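Local coordinates for DNA damage response protein Rtt109, putative (Neosartorya fumigata, PDB 5ZB9) that probably acetylates lysine side chains of histones, histone H3 among them, using acetyl-CoA as the donor, at residues V23-I28 against Q464-R469. Residues are numbered along the deposited sequence; the frame is centred on the assembly and turned at random.
Sequences VTIRHI and QRVEGR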
loop_
_atom_site.group_PDB
_atom_site.type_symbol
_atom_site.label_atom_id
_atom_site.label_comp_id
_atom_site.label_asym_id
_atom_site.label_seq_id
_atom_site.Cartn_x
_atom_site.Cartn_y
_atom_site.Cartn_z
ATOM N N VAL A 23 -13.457 11.032 15.781
ATOM C CA VAL A 23 -12.898 9.690 15.882
ATOM C C VAL A 23 -11.656 9.708 16.758
ATOM O O VAL A 23 -11.111 10.768 17.058
ATOM C CB VAL A 23 -12.532 9.112 14.495
ATOM C CG1 VAL A 23 -13.770 9.010 13.609
ATOM C CG2 VAL A 23 -11.455 9.967 13.836
ATOM N N THR A 24 -11.207 8.529 17.162
ATOM C CA THR A 24 -9.971 8.397 17.921
ATOM C C THR A 24 -8.999 7.573 17.091
ATOM O O THR A 24 -9.394 6.578 16.486
ATOM C CB THR A 24 -10.209 7.721 19.287
ATOM O OG1 THR A 24 -11.130 8.508 20.051
ATOM C CG2 THR A 24 -8.906 7.561 20.058
ATOM N N ILE A 25 -7.735 7.987 17.051
ATOM C CA ILE A 25 -6.748 7.261 16.267
ATOM C C ILE A 25 -5.591 6.750 17.114
ATOM O O ILE A 25 -5.137 7.405 18.058
ATOM C CB ILE A 25 -6.183 8.131 15.120
ATOM C CG1 ILE A 25 -5.540 9.404 15.669
ATOM C CG2 ILE A 25 -7.277 8.476 14.151
ATOM C CD1 ILE A 25 -4.721 10.139 14.658
ATOM N N ARG A 26 -5.129 5.556 16.771
ATOM C CA ARG A 26 -3.926 5.008 17.362
ATOM C C ARG A 26 -3.041 4.509 16.229
ATOM O O ARG A 26 -3.372 3.569 15.505
ATOM C CB ARG A 26 -4.254 3.896 18.362
ATOM C CG ARG A 26 -5.035 4.408 19.573
ATOM C CD ARG A 26 -5.468 3.304 20.543
ATOM N NE ARG A 26 -6.100 3.868 21.735
ATOM C CZ ARG A 26 -7.407 4.085 21.862
ATOM N NH1 ARG A 26 -8.236 3.773 20.878
ATOM N NH2 ARG A 26 -7.887 4.612 22.979
ATOM N N HIS A 27 -1.923 5.191 16.060
ATOM C CA HIS A 27 -0.967 4.872 15.037
ATOM C C HIS A 27 0.253 4.253 15.713
ATOM O O HIS A 27 0.955 4.916 16.470
ATOM C CB HIS A 27 -0.615 6.144 14.258
ATOM C CG HIS A 27 0.527 5.987 13.304
ATOM N ND1 HIS A 27 1.227 7.065 12.809
ATOM C CD2 HIS A 27 1.092 4.887 12.755
ATOM C CE1 HIS A 27 2.176 6.636 11.996
ATOM N NE2 HIS A 27 2.117 5.317 11.950
ATOM N N ILE A 28 0.498 2.973 15.477
ATOM C CA ILE A 28 1.691 2.380 16.048
ATOM C C ILE A 28 2.613 1.980 14.916
ATOM O O ILE A 28 2.162 1.648 13.827
ATOM C CB ILE A 28 1.370 1.170 16.963
ATOM C CG1 ILE A 28 0.753 0.025 16.173
ATOM C CG2 ILE A 28 0.427 1.585 18.102
ATOM C CD1 ILE A 28 0.505 -1.193 17.023
ATOM N N GLN A 464 -4.835 9.749 20.069
ATOM C CA GLN A 464 -5.437 11.060 20.252
ATOM C C GLN A 464 -6.807 11.078 19.626
ATOM O O GLN A 464 -7.143 10.231 18.797
ATOM C CB GLN A 464 -4.571 12.168 19.650
ATOM C CG GLN A 464 -4.376 12.081 18.151
ATOM C CD GLN A 464 -3.367 13.098 17.639
ATOM O OE1 GLN A 464 -2.190 12.793 17.479
ATOM N NE2 GLN A 464 -3.830 14.313 17.380
ATOM N N ARG A 465 -7.602 12.050 20.036
ATOM C CA ARG A 465 -8.937 12.203 19.502
ATOM C C ARG A 465 -8.922 13.289 18.443
ATOM O O ARG A 465 -8.206 14.284 18.563
ATOM C CB ARG A 465 -9.926 12.526 20.619
ATOM C CG ARG A 465 -9.962 11.481 21.702
ATOM C CD ARG A 465 -11.351 11.390 22.302
ATOM N NE ARG A 465 -11.347 10.749 23.614
ATOM C CZ ARG A 465 -11.278 9.435 23.815
ATOM N NH1 ARG A 465 -11.185 8.602 22.789
ATOM N NH2 ARG A 465 -11.290 8.955 25.048
ATOM N N VAL A 466 -9.706 13.077 17.396
ATOM C CA VAL A 466 -9.713 13.961 16.243
ATOM C C VAL A 466 -11.125 14.426 15.936
ATOM O O VAL A 466 -12.051 13.617 15.867
ATOM C CB VAL A 466 -9.145 13.261 14.998
ATOM C CG1 VAL A 466 -9.185 14.198 13.809
ATOM C CG2 VAL A 466 -7.731 12.773 15.265
ATOM N N GLU A 467 -11.296 15.727 15.754
ATOM C CA GLU A 467 -12.585 16.244 15.335
ATOM C C GLU A 467 -12.444 16.880 13.964
ATOM O O GLU A 467 -11.570 17.720 13.753
ATOM C CB GLU A 467 -13.127 17.250 16.345
ATOM C CG GLU A 467 -14.622 17.500 16.219
ATOM C CD GLU A 467 -15.116 18.590 17.161
ATOM O OE1 GLU A 467 -16.262 19.059 16.981
ATOM O OE2 GLU A 467 -14.355 18.976 18.078
ATOM N N GLY A 468 -13.296 16.458 13.032
ATOM C CA GLY A 468 -13.289 17.000 11.686
ATOM C C GLY A 468 -13.454 18.512 11.624
ATOM O O GLY A 468 -14.121 19.117 12.466
ATOM N N ARG A 469 -12.849 19.108 10.603
ATOM C CA ARG A 469 -12.811 20.553 10.420
ATOM C C ARG A 469 -13.266 20.956 9.021
ATOM O O ARG A 469 -13.497 22.131 8.747
ATOM C CB ARG A 469 -11.394 21.073 10.643
ATOM C CG ARG A 469 -11.173 21.816 11.922
ATOM C CD ARG A 469 -9.733 22.306 11.974
ATOM N NE ARG A 469 -8.862 21.365 12.667
ATOM C CZ ARG A 469 -7.544 21.335 12.527
ATOM N NH1 ARG A 469 -6.951 22.185 11.703
ATOM N NH2 ARG A 469 -6.822 20.452 13.205
#
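Antiparallel pairing of the last modelled strand, 464-467, with the first strand of the central sheet, here Val23, Thr24 and Ile25 against Val466, Arg465 and Gln464, shows how a fold can bring a late strand of the chain back beside its first strand. Val23 and Val466 form one hydrogen-bonded pair, Val23 N giving to Val466 O (2.9 Å) and Val466 N returning to Val23 O (2.7 Å). Ile25 and Gln464 form the next, with Ile25 N 2.9 Å from Gln464 O in a nearly straight bond (169°) and Gln464 N bonded to Ile25 O. Between them lies the non-hydrogen-bonded pair Thr24 and Arg465, whose side chains lie on the face away from those of Val23, Ile25, Gln464 and Val466. Arg465 NH1 gives a hydrogen bond to Thr24 OG1 (2.7 Å), which lies in the guanidinium plane at its edge; the same NH1 forms a salt bridge with Glu70. On the opposite face Ile25 and Gln464 run side by side, CG1 against CG at 3.8 Å, while Ile25 CD1 reaches CG2 of Val466 at 4.0 Å. Gln464 OE1 is hydrogen-bonded to His416 NE2. Helix 9-16 packs on this face, Leu13 touching Ile25 and Ala14 touching Val466, whereas strand 50-61 continues the sheet through backbone bonds from Thr24 to Ser60 and from Arg26 to Ala58.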